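Local atomic coordinates of succinate-semialdehyde dehydrogenase (Synechococcus sp., PDB entry 4ITA), a protein that probably oxidises succinic semialdehyde to succinate using NADP+ as the electron acceptor, as a member of the aldehyde dehydrogenase family. Residues 83-86 / 87-91; 242-245 / 246-249. All coordinates share one frame; numbering follows the deposited sequence.

Contact 1 of 2, residues 83-86 / 87-91; sequences IAEA and EKSAL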
ATOM      1  N   ILE A  83      -9.625 -23.017  20.956  1.00  8.33           N
ATOM      2  CA  ILE A  83     -10.378 -23.899  20.079  1.00  7.44           C
ATOM      3  C   ILE A  83     -11.107 -23.051  19.043  1.00  8.53           C
ATOM      4  O   ILE A  83     -11.045 -23.333  17.847  1.00  8.38           O
ATOM      5  CB  ILE A  83     -11.366 -24.791  20.877  1.00  8.37           C
ATOM      6  CG1 ILE A  83     -10.599 -25.891  21.614  1.00  9.67           C
ATOM      7  CG2 ILE A  83     -12.413 -25.405  19.955  1.00 10.58           C
ATOM      8  CD1 ILE A  83     -11.434 -26.650  22.632  1.00 12.64           C
ATOM      9  N   ALA A  84     -11.770 -21.986  19.490  1.00  8.30           N
ATOM     10  CA  ALA A  84     -12.442 -21.087  18.560  1.00  7.80           C
ATOM     11  C   ALA A  84     -11.452 -20.477  17.569  1.00  8.40           C
ATOM     12  O   ALA A  84     -11.770 -20.304  16.388  1.00  8.19           O
ATOM     13  CB  ALA A  84     -13.214 -19.992  19.312  1.00  7.99           C
ATOM     14  N   GLU A  85     -10.245 -20.160  18.037  1.00  7.39           N
ATOM     15  CA  GLU A  85      -9.238 -19.581  17.152  1.00  7.04           C
ATOM     16  C   GLU A  85      -8.813 -20.572  16.058  1.00  6.52           C
ATOM     17  O   GLU A  85      -8.636 -20.192  14.892  1.00  7.58           O
ATOM     18  CB  GLU A  85      -8.027 -19.073  17.938  1.00  7.56           C
ATOM     19  CG  GLU A  85      -6.998 -18.462  17.010  1.00  7.58           C
ATOM     20  CD  GLU A  85      -5.817 -17.827  17.703  1.00  7.74           C
ATOM     21  OE1 GLU A  85      -5.854 -17.581  18.931  1.00  8.82           O
ATOM     22  OE2 GLU A  85      -4.833 -17.554  16.991  1.00  7.02           O
ATOM     23  N   ALA A  86      -8.646 -21.837  16.427  1.00  6.68           N
ATOM     24  CA  ALA A  86      -8.314 -22.865  15.444  1.00  7.50           C
ATOM     25  C   ALA A  86      -9.451 -23.022  14.432  1.00  7.96           C
ATOM     26  O   ALA A  86      -9.222 -23.180  13.228  1.00  7.66           O
ATOM     27  CB  ALA A  86      -8.025 -24.193  16.131  1.00  9.08           C
ATOM     28  N   GLU A  87     -10.689 -22.958  14.911  1.00  7.35           N
ATOM     29  CA  GLU A  87     -11.843 -23.043  14.029  1.00  7.20           C
ATOM     30  C   GLU A  87     -11.901 -21.871  13.053  1.00  8.08           C
ATOM     31  O   GLU A  87     -12.198 -22.048  11.867  1.00  8.37           O
ATOM     32  CB  GLU A  87     -13.130 -23.108  14.857  1.00  9.93           C
ATOM     33  CG  GLU A  87     -13.307 -24.413  15.619  1.00 11.40           C
ATOM     34  CD  GLU A  87     -14.478 -24.381  16.590  1.00 16.47           C
ATOM     35  OE1 GLU A  87     -14.864 -25.465  17.079  1.00 23.85           O
ATOM     36  OE2 GLU A  87     -14.998 -23.282  16.869  1.00 21.39           O
ATOM     37  N   LYS A  88     -11.606 -20.671  13.543  1.00  6.66           N
ATOM     38  CA  LYS A  88     -11.638 -19.498  12.680  1.00  8.40           C
ATOM     39  C   LYS A  88     -10.504 -19.545  11.651  1.00  7.09           C
ATOM     40  O   LYS A  88     -10.665 -19.082  10.516  1.00  8.05           O
ATOM     41  CB  LYS A  88     -11.564 -18.231  13.524  1.00  9.92           C
ATOM     42  CG  LYS A  88     -12.011 -16.972  12.815  1.00 14.53           C
ATOM     43  CD  LYS A  88     -11.984 -15.802  13.774  1.00 18.71           C
ATOM     44  CE  LYS A  88     -12.446 -14.529  13.103  1.00 22.14           C
ATOM     45  NZ  LYS A  88     -12.651 -13.461  14.116  1.00 25.59           N
ATOM     46  N   SER A  89      -9.366 -20.111  12.052  1.00  6.72           N
ATOM     47  CA  SER A  89      -8.249 -20.356  11.139  1.00  7.11           C
ATOM     48  C   SER A  89      -8.673 -21.262   9.978  1.00  6.61           C
ATOM     49  O   SER A  89      -8.346 -20.995   8.815  1.00  6.89           O
ATOM     50  CB  SER A  89      -7.061 -20.962  11.896  1.00  6.48           C
ATOM     51  OG  SER A  89      -6.552 -20.047  12.859  1.00  7.67           O
ATOM     52  N   ALA A  90      -9.396 -22.334  10.290  1.00  7.37           N
ATOM     53  CA  ALA A  90      -9.939 -23.199   9.247  1.00  6.89           C
ATOM     54  C   ALA A  90     -10.877 -22.415   8.339  1.00  8.37           C
ATOM     55  O   ALA A  90     -10.867 -22.586   7.119  1.00  7.61           O
ATOM     56  CB  ALA A  90     -10.661 -24.380   9.863  1.00  7.60           C
ATOM     57  N   LEU A  91     -11.684 -21.544   8.937  1.00  7.33           N
ATOM     58  CA  LEU A  91     -12.679 -20.799   8.184  1.00  7.49           C
ATOM     59  C   LEU A  91     -12.040 -19.894   7.136  1.00  7.46           C
ATOM     60  O   LEU A  91     -12.535 -19.800   6.022  1.00  7.17           O
ATOM     61  CB  LEU A  91     -13.536 -19.974   9.141  1.00 10.73           C
ATOM     62  CG  LEU A  91     -14.819 -19.345   8.618  1.00 14.93           C
ATOM     63  CD1 LEU A  91     -15.833 -20.435   8.302  1.00 18.28           C
ATOM     64  CD2 LEU A  91     -15.355 -18.359   9.651  1.00 17.75           C
TER

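Contact 2 of 2, residues 242-245 / 246-249; sequences SADL and DEAV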
ATOM      1  N   SER A 242     -30.852   5.012  23.886  1.00  9.00           N
ATOM      2  CA  SER A 242     -31.800   4.079  23.285  1.00 11.21           C
ATOM      3  C   SER A 242     -31.239   2.669  23.143  1.00 10.50           C
ATOM      4  O   SER A 242     -31.891   1.791  22.586  1.00 12.17           O
ATOM      5  CB  SER A 242     -32.271   4.580  21.923  1.00 10.23           C
ATOM      6  OG  SER A 242     -31.200   4.636  20.996  1.00 11.50           O
ATOM      7  N   ALA A 243     -30.030   2.447  23.649  1.00 10.15           N
ATOM      8  CA  ALA A 243     -29.410   1.124  23.556  1.00 11.23           C
ATOM      9  C   ALA A 243     -30.108   0.064  24.408  1.00 12.70           C
ATOM     10  O   ALA A 243     -30.723   0.382  25.424  1.00 13.45           O
ATOM     11  CB  ALA A 243     -27.947   1.212  23.947  1.00 10.04           C
ATOM     12  N   ASP A 244     -30.003  -1.196  23.984  1.00 12.63           N
ATOM     13  CA  ASP A 244     -30.330  -2.331  24.842  1.00 13.94           C
ATOM     14  C   ASP A 244     -29.188  -2.443  25.837  1.00 13.81           C
ATOM     15  O   ASP A 244     -28.135  -3.010  25.528  1.00 13.55           O
ATOM     16  CB  ASP A 244     -30.448  -3.622  24.019  1.00 16.38           C
ATOM     17  CG  ASP A 244     -30.822  -4.859  24.867  1.00 22.66           C
ATOM     18  OD1 ASP A 244     -30.605  -4.890  26.102  1.00 18.60           O
ATOM     19  OD2 ASP A 244     -31.324  -5.832  24.266  1.00 25.50           O
ATOM     20  N   LEU A 245     -29.402  -1.900  27.030  1.00 12.49           N
ATOM     21  CA  LEU A 245     -28.340  -1.745  28.015  1.00 12.89           C
ATOM     22  C   LEU A 245     -27.776  -3.080  28.474  1.00 13.22           C
ATOM     23  O   LEU A 245     -26.561  -3.245  28.563  1.00 11.99           O
ATOM     24  CB  LEU A 245     -28.834  -0.946  29.225  1.00 17.20           C
ATOM     25  CG  LEU A 245     -28.185   0.402  29.535  1.00 21.85           C
ATOM     26  CD1 LEU A 245     -27.904   1.214  28.273  1.00 15.89           C
ATOM     27  CD2 LEU A 245     -29.065   1.191  30.485  1.00 18.48           C
ATOM     28  N   ASP A 246     -28.649  -4.037  28.767  1.00 12.06           N
ATOM     29  CA  ASP A 246     -28.180  -5.330  29.248  1.00 12.96           C
ATOM     30  C   ASP A 246     -27.351  -6.059  28.191  1.00 11.45           C
ATOM     31  O   ASP A 246     -26.314  -6.649  28.512  1.00 10.93           O
ATOM     32  CB  ASP A 246     -29.338  -6.207  29.738  1.00 12.80           C
ATOM     33  CG  ASP A 246     -29.933  -5.719  31.044  1.00 16.40           C
ATOM     34  OD1 ASP A 246     -29.319  -4.876  31.727  1.00 14.66           O
ATOM     35  OD2 ASP A 246     -31.029  -6.201  31.400  1.00 20.71           O
ATOM     36  N   GLU A 247     -27.785  -6.004  26.932  1.00 10.50           N
ATOM     37  CA  GLU A 247     -26.989  -6.591  25.848  1.00 12.26           C
ATOM     38  C   GLU A 247     -25.646  -5.877  25.713  1.00  9.53           C
ATOM     39  O   GLU A 247     -24.611  -6.519  25.561  1.00  9.18           O
ATOM     40  CB  GLU A 247     -27.729  -6.574  24.501  1.00 11.75           C
ATOM     41  CG  GLU A 247     -26.942  -7.292  23.397  1.00 14.49           C
ATOM     42  CD  GLU A 247     -27.575  -7.203  22.010  1.00 18.62           C
ATOM     43  OE1 GLU A 247     -28.521  -6.414  21.825  1.00 23.45           O
ATOM     44  OE2 GLU A 247     -27.106  -7.928  21.106  1.00 22.57           O
ATOM     45  N   ALA A 248     -25.667  -4.550  25.771  1.00 10.01           N
ATOM     46  CA  ALA A 248     -24.441  -3.765  25.663  1.00  8.02           C
ATOM     47  C   ALA A 248     -23.436  -4.100  26.773  1.00  9.55           C
ATOM     48  O   ALA A 248     -22.232  -4.171  26.519  1.00  9.18           O
ATOM     49  CB  ALA A 248     -24.752  -2.268  25.634  1.00  8.98           C
ATOM     50  N   VAL A 249     -23.918  -4.313  27.997  1.00  9.35           N
ATOM     51  CA  VAL A 249     -23.043  -4.699  29.106  1.00 10.59           C
ATOM     52  C   VAL A 249     -22.424  -6.082  28.903  1.00  8.23           C
ATOM     53  O   VAL A 249     -21.220  -6.282  29.104  1.00 10.59           O
ATOM     54  CB  VAL A 249     -23.799  -4.687  30.460  1.00 12.35           C
ATOM     55  CG1 VAL A 249     -22.950  -5.338  31.552  1.00 14.46           C
ATOM     56  CG2 VAL A 249     -24.174  -3.271  30.846  1.00 13.32           C
TER
HETATM   57  O   HOH W   1     -31.660  -3.837  28.686  1.00 23.80           O

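Contact 1 of 2, residues 83-86 / 87-91
E87 reaches back over the preceding helical turn toward I83 and A84. Its CB lies 3.5 Å from A84 O, and CG, held beside its own backbone N by a chi1 of -70°, comes within 3.4 Å of I83 O. From there the extended chain carries the carboxylate obliquely across the I83 methyl CG2, which E87 OE1 approaches to 3.8 Å. E87 OE2 turns instead to A84 CA, at 3.8 Å. These are van der Waals contacts on an exposed flank; underneath them E87 N donates to I83 O in the regular i to i+4 pattern of helix 79-103. Two residues on, S89 adds a side-chain bond to that pattern. S89 OG donates to E85 O at 2.9 Å, and S89 N gives the same oxygen its usual helical bond at 2.9 Å; the two donors approach from opposite faces of the carbonyl plane. The hydroxyl's hydrogen is thus used within the helix, on a buried face packed against L60, F136, W137 and F140. The E85 carboxylate points elsewhere, forming a salt bridge with K77 and accepting from the backbone N atoms of F136 and W137. K88 runs extended to S421 O, with a cation-pi contact to W137.

Contact 2 of 2, residues 242-245 / 246-249
The carboxylates of D244 and E247 are turned 69° against each other, and the side chains that carry them cross at about a right angle. One face of the D244 carboxylate is occupied by E247: its CB sits over D244 CG at 3.6 Å, and on that same side E247 N donates to D244 OD1 over 3.1 Å. The N-H points almost straight at the oxygen, at 171°, yet meets it from above the carboxylate plane, 65° out of it. A water lies on the other side of that plane, giving a hydrogen bond to D244 OD1 at 3.0 Å and accepting one from D246 N at 3.0 Å. A trans first torsion points the D244 carboxylate away from its own amide and over the start of the helix. By accepting from E247 N, D244 caps helix 245-257, which follows strand 235-239; its main-chain O begins the helical bonding by accepting from A248 N at 2.9 Å, and L245 O continues it with V249 N. A248 packs on W394 and F280, and D246 OD1 forms a salt bridge with K283. D244 OD2 and E247 OE1 bear like charges only 3.8 Å apart, but E247 OE2 has a salt bridge to K456 of the second subunit, which probably offsets part of the repulsion. The negative charge of D244 should also be stabilised by the helix N-terminus, where it takes the amide of E247 and the water that of D246.

Contact 1 and contact 2 are both local features of helices, one within a helix and one at its start, and they do not touch: their centres are 29 Å apart and their nearest atoms about 17 Å. Contact 1 lies near the cofactor, the side chain of E85 about 9 Å from the bound NADPH. Contact 2 lies further out, its centre 26 Å from the centre of the chain against 14 Å for contact 1. Its helix follows a strand of the seven-stranded sheet, which in aldehyde dehydrogenases belongs to the catalytic domain. Within the dimer, the second subunit reaches contact 2 but not contact 1.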